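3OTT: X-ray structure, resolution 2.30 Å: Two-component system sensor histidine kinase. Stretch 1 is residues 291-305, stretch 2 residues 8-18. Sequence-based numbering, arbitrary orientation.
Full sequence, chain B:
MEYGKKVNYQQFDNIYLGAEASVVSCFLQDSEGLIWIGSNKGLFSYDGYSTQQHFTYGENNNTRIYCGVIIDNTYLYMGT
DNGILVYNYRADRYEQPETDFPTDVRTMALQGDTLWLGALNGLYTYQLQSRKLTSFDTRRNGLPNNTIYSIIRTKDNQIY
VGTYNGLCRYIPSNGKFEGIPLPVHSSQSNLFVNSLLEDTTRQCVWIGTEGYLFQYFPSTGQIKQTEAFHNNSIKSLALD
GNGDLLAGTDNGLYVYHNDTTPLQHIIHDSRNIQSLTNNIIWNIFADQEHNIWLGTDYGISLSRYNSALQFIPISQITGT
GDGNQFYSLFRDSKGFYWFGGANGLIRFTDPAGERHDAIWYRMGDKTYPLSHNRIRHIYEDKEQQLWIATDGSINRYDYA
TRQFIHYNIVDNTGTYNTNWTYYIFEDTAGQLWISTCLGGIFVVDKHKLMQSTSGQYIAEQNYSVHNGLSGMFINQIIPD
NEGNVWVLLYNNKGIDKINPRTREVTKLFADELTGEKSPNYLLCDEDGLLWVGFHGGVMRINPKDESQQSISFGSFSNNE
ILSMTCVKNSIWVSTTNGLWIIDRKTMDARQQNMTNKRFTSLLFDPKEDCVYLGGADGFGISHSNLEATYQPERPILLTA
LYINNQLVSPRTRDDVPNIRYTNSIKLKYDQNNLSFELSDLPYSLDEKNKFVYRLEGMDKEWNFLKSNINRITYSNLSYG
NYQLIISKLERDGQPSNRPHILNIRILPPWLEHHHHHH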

# COMPACT_ATOMS: atom_id res chain seq x y z
N ASN B 291 -3.32 -18.44 13.33
CA ASN B 291 -3.25 -19.75 14.01
C ASN B 291 -1.79 -20.17 13.94
O ASN B 291 -1.12 -19.90 12.94
CB ASN B 291 -4.12 -20.80 13.30
CG ASN B 291 -5.57 -20.38 13.18
OD1 ASN B 291 -6.17 -19.95 14.16
ND2 ASN B 291 -6.11 -20.45 11.98
N ILE B 292 -1.30 -20.85 14.97
CA ILE B 292 0.06 -21.40 15.04
C ILE B 292 0.02 -22.90 14.78
O ILE B 292 -0.61 -23.64 15.52
CB ILE B 292 0.56 -21.25 16.46
CG1 ILE B 292 0.56 -19.76 16.88
CG2 ILE B 292 1.90 -21.90 16.67
CD1 ILE B 292 1.24 -18.80 15.88
N TRP B 293 0.77 -23.34 13.78
CA TRP B 293 0.87 -24.72 13.38
C TRP B 293 2.23 -25.20 13.90
O TRP B 293 3.24 -24.59 13.59
CB TRP B 293 0.82 -24.83 11.80
CG TRP B 293 -0.51 -24.34 11.26
CD1 TRP B 293 -0.91 -23.04 11.08
CD2 TRP B 293 -1.65 -25.16 10.96
NE1 TRP B 293 -2.21 -23.00 10.65
CE2 TRP B 293 -2.69 -24.29 10.57
CE3 TRP B 293 -1.87 -26.54 10.95
CZ2 TRP B 293 -3.94 -24.77 10.14
CZ3 TRP B 293 -3.12 -27.03 10.57
CH2 TRP B 293 -4.13 -26.15 10.15
N LEU B 294 2.25 -26.29 14.65
CA LEU B 294 3.51 -26.89 15.15
C LEU B 294 3.66 -28.27 14.55
O LEU B 294 2.80 -29.15 14.75
CB LEU B 294 3.54 -27.03 16.69
CG LEU B 294 3.02 -25.79 17.42
CD1 LEU B 294 2.56 -26.15 18.85
CD2 LEU B 294 4.18 -24.77 17.46
N GLY B 295 4.77 -28.45 13.85
CA GLY B 295 5.11 -29.72 13.22
C GLY B 295 6.20 -30.40 14.03
O GLY B 295 7.34 -29.82 14.24
N THR B 296 5.90 -31.64 14.41
CA THR B 296 6.64 -32.31 15.40
C THR B 296 7.04 -33.68 14.88
O THR B 296 6.76 -34.06 13.74
CB THR B 296 5.84 -32.47 16.68
OG1 THR B 296 4.92 -33.55 16.49
CG2 THR B 296 5.02 -31.22 17.04
N ASP B 297 7.78 -34.38 15.74
CA ASP B 297 8.24 -35.68 15.47
C ASP B 297 7.08 -36.69 15.54
O ASP B 297 7.26 -37.82 15.16
CB ASP B 297 9.30 -36.07 16.52
CG ASP B 297 10.44 -36.83 15.90
OD1 ASP B 297 10.91 -36.40 14.83
OD2 ASP B 297 10.87 -37.84 16.48
N TYR B 298 5.89 -36.25 15.97
CA TYR B 298 4.72 -37.10 15.88
C TYR B 298 3.42 -36.30 15.71
O TYR B 298 2.73 -35.98 16.69
CB TYR B 298 4.69 -38.11 17.04
CG TYR B 298 3.53 -39.11 17.00
CD1 TYR B 298 3.47 -40.11 16.04
CD2 TYR B 298 2.48 -39.02 17.92
CE1 TYR B 298 2.38 -40.99 15.99
CE2 TYR B 298 1.42 -39.90 17.90
CZ TYR B 298 1.38 -40.87 16.93
OH TYR B 298 0.33 -41.72 16.93
N GLY B 299 3.06 -35.99 14.46
CA GLY B 299 1.83 -35.23 14.19
C GLY B 299 2.00 -33.70 14.28
O GLY B 299 3.12 -33.17 14.43
N ILE B 300 0.86 -33.03 14.35
CA ILE B 300 0.73 -31.59 14.29
C ILE B 300 -0.11 -31.15 15.44
O ILE B 300 -1.11 -31.76 15.75
CB ILE B 300 -0.00 -31.21 12.97
CG1 ILE B 300 0.92 -31.39 11.79
CG2 ILE B 300 -0.59 -29.79 12.98
CD1 ILE B 300 0.18 -31.59 10.48
N SER B 301 0.30 -30.06 16.07
CA SER B 301 -0.46 -29.44 17.10
C SER B 301 -0.89 -28.10 16.57
O SER B 301 -0.07 -27.29 16.09
CB SER B 301 0.42 -29.27 18.35
OG SER B 301 0.24 -30.31 19.29
N LEU B 302 -2.19 -27.85 16.60
CA LEU B 302 -2.69 -26.60 16.00
C LEU B 302 -3.19 -25.74 17.14
O LEU B 302 -3.99 -26.19 17.95
CB LEU B 302 -3.83 -26.91 15.03
CG LEU B 302 -4.78 -25.76 14.63
CD1 LEU B 302 -4.03 -24.59 14.06
CD2 LEU B 302 -5.85 -26.25 13.60
N SER B 303 -2.74 -24.51 17.20
CA SER B 303 -3.21 -23.62 18.25
C SER B 303 -4.08 -22.49 17.62
O SER B 303 -3.59 -21.59 16.94
CB SER B 303 -1.98 -23.09 19.03
OG SER B 303 -2.29 -21.99 19.83
N ARG B 304 -5.38 -22.57 17.81
CA ARG B 304 -6.25 -21.60 17.21
C ARG B 304 -6.13 -20.20 17.86
O ARG B 304 -5.96 -20.04 19.11
CB ARG B 304 -7.67 -22.07 17.31
CG ARG B 304 -7.96 -23.26 16.47
CD ARG B 304 -9.34 -23.73 16.80
NE ARG B 304 -9.72 -24.71 15.83
CZ ARG B 304 -9.62 -26.02 16.03
NH1 ARG B 304 -9.15 -26.45 17.21
NH2 ARG B 304 -9.98 -26.88 15.06
N TYR B 305 -6.19 -19.20 16.99
CA TYR B 305 -6.14 -17.82 17.43
C TYR B 305 -7.50 -17.29 17.93
O TYR B 305 -8.55 -17.43 17.27
CB TYR B 305 -5.60 -16.92 16.33
CG TYR B 305 -5.24 -15.56 16.84
CD1 TYR B 305 -4.19 -15.40 17.76
CD2 TYR B 305 -5.96 -14.43 16.44
CE1 TYR B 305 -3.85 -14.16 18.25
CE2 TYR B 305 -5.61 -13.15 16.95
CZ TYR B 305 -4.56 -13.04 17.85
OH TYR B 305 -4.21 -11.82 18.37
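Stretch 2 8-18: NYQQFDNIYLG

Stretch 1 is a β-hairpin, and stretch 2 adds a third strand along its outer edge. The strand 292-296 pairs with 300-303 inside the hairpin, which leaves every second backbone NH and CO of the latter free to take a partner. Residues 13-15 supply it, running at 151° to 300-303, antiparallel with a twist, the axes coming within 4.7 Å.

Four hydrogen bonds set the register. Ile-300 N gives to Ile-15 O and Ile-15 N to Ile-300 O, each at 2.8 Å; two residues on, Leu-302 N gives to Asp-13 O and Asp-13 N to Leu-302 O, each at 2.9 Å. Between these two closed rings lies the non-hydrogen-bonded pair Ser-301 and Asn-14, where the side chains take up the bonding: Ser-301 OG donates to Asn-14 OD1 at 2.7 Å. Beside this pair, Asn-14 CA makes a CA-H...O contact with Ile-300 O at 3.3 Å.

Side chains alternate between the two faces of the sheet. On the face of Ile-300, Leu-302 and Ile-15, the isoleucines meet across the pair with CB of Ile-300 4.0 Å from CB of Ile-15. Ile-15 then reaches into a hollow between neighbours: its CD1 lies 4.1 Å from Leu-302 CB and 4.0 Å from Trp-293 CZ3, so one methyl touches both strands of the hairpin. Leu-17 extends the apolar patch more loosely, its CD2 4.3 Å from Ile-300 CD1.

Toward the N-terminal end of stretch 2, the bump is Phe-12. Its CB points toward the hairpin, and its ring settles among Leu-294, Ser-301 and Ser-303, with Phe-12 CE1 3.7 Å from Leu-294 CD1 and Phe-12 CD1 3.8 Å from Ser-303 CB. Tyr-9, itself at a positive phi of 67°, continues this packing: its CE1 is 3.6 Å from Ser-303 OG, while Ile-292 CG1 approaches the ring edge, 3.9 Å from Tyr-9 OH.

At the hairpin's turn the fit depends on an absence. Gly-299 faces Tyr-16, its CA 4.0 Å from Tyr-16 CD1 and 3.4 Å from Ile-15 O; a CB there would clash with Tyr-16 CE1, and the backbone angles of 85°/-165° themselves call for glycine. Tyr-16 has its CB directed away, yet its ring comes back over this gap to meet Tyr-298: Tyr-16 CE1 lies 3.5 Å from Tyr-298 CE2, the two planes inclined at 42°. In sum, backbone bonds hold the register, Ile-15 and Phe-12 pack into the hairpin, and Gly-299 leaves the opening beside Tyr-16.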

# COMPACT_ATOMS: atom_id res chain seq x y z
N ASN B 8 -2.39 -18.40 24.56
CA ASN B 8 -2.45 -19.06 25.91
C ASN B 8 -1.73 -20.43 25.95
O ASN B 8 -1.09 -20.78 26.96
CB ASN B 8 -3.89 -19.13 26.38
CG ASN B 8 -4.02 -19.52 27.84
OD1 ASN B 8 -4.18 -20.71 28.16
ND2 ASN B 8 -4.03 -18.53 28.73
N TYR B 9 -1.84 -21.18 24.84
CA TYR B 9 -0.99 -22.35 24.59
C TYR B 9 -1.22 -23.51 25.53
O TYR B 9 -0.33 -24.35 25.73
CB TYR B 9 0.51 -21.98 24.50
CG TYR B 9 0.74 -20.97 23.41
CD1 TYR B 9 0.49 -21.30 22.07
CD2 TYR B 9 1.18 -19.67 23.70
CE1 TYR B 9 0.67 -20.36 21.03
CE2 TYR B 9 1.34 -18.72 22.68
CZ TYR B 9 1.09 -19.08 21.34
OH TYR B 9 1.23 -18.17 20.33
N GLN B 10 -2.42 -23.63 26.05
CA GLN B 10 -2.63 -24.67 27.03
C GLN B 10 -3.37 -25.88 26.42
O GLN B 10 -3.37 -26.95 27.01
CB GLN B 10 -3.32 -24.09 28.29
CG GLN B 10 -2.79 -24.64 29.67
CD GLN B 10 -1.41 -24.08 30.17
OE1 GLN B 10 -0.40 -24.02 29.43
NE2 GLN B 10 -1.37 -23.73 31.46
N GLN B 11 -3.99 -25.71 25.26
CA GLN B 11 -4.70 -26.79 24.60
C GLN B 11 -4.55 -26.68 23.10
O GLN B 11 -4.54 -25.58 22.57
CB GLN B 11 -6.19 -26.80 24.95
CG GLN B 11 -7.04 -25.64 24.42
CD GLN B 11 -8.53 -25.85 24.75
OE1 GLN B 11 -9.02 -25.35 25.76
NE2 GLN B 11 -9.24 -26.63 23.92
N PHE B 12 -4.43 -27.83 22.45
CA PHE B 12 -4.25 -27.86 21.01
C PHE B 12 -5.28 -28.76 20.28
O PHE B 12 -5.87 -29.67 20.89
CB PHE B 12 -2.83 -28.33 20.69
CG PHE B 12 -1.77 -27.50 21.32
CD1 PHE B 12 -1.24 -26.44 20.65
CD2 PHE B 12 -1.35 -27.75 22.63
CE1 PHE B 12 -0.26 -25.65 21.25
CE2 PHE B 12 -0.37 -26.97 23.24
CZ PHE B 12 0.18 -25.93 22.56
N ASP B 13 -5.46 -28.51 19.00
CA ASP B 13 -6.17 -29.44 18.11
C ASP B 13 -5.07 -30.33 17.47
O ASP B 13 -4.24 -29.84 16.68
N ASN B 14 -5.03 -31.61 17.83
CA ASN B 14 -3.97 -32.48 17.32
C ASN B 14 -4.33 -33.28 16.07
O ASN B 14 -5.34 -33.99 16.02
CB ASN B 14 -3.43 -33.36 18.42
CG ASN B 14 -2.75 -32.55 19.53
OD1 ASN B 14 -2.28 -31.41 19.33
ND2 ASN B 14 -2.70 -33.12 20.71
N ILE B 15 -3.49 -33.16 15.06
CA ILE B 15 -3.74 -33.70 13.72
C ILE B 15 -2.62 -34.72 13.32
O ILE B 15 -1.42 -34.42 13.44
CB ILE B 15 -3.78 -32.51 12.70
CG1 ILE B 15 -4.95 -31.54 13.04
CG2 ILE B 15 -3.77 -33.05 11.29
CD1 ILE B 15 -4.69 -30.09 12.62
N TYR B 16 -3.02 -35.90 12.88
CA TYR B 16 -2.13 -37.04 12.52
C TYR B 16 -2.33 -37.38 11.05
O TYR B 16 -3.44 -37.34 10.52
CB TYR B 16 -2.45 -38.27 13.39
CG TYR B 16 -2.26 -37.89 14.83
CD1 TYR B 16 -0.97 -37.78 15.36
CD2 TYR B 16 -3.35 -37.49 15.64
CE1 TYR B 16 -0.74 -37.37 16.68
CE2 TYR B 16 -3.12 -37.05 16.98
CZ TYR B 16 -1.77 -37.01 17.48
OH TYR B 16 -1.45 -36.59 18.76
N LEU B 17 -1.25 -37.75 10.41
CA LEU B 17 -1.25 -37.96 8.99
C LEU B 17 -1.42 -39.44 8.69
O LEU B 17 -1.04 -40.29 9.49
CB LEU B 17 0.07 -37.46 8.38
CG LEU B 17 0.43 -36.01 8.65
CD1 LEU B 17 1.84 -35.73 8.19
CD2 LEU B 17 -0.56 -35.03 8.03
N GLY B 18 -1.94 -39.76 7.51
CA GLY B 18 -2.03 -41.16 7.10
C GLY B 18 -0.70 -41.64 6.56
O GLY B 18 0.32 -40.98 6.75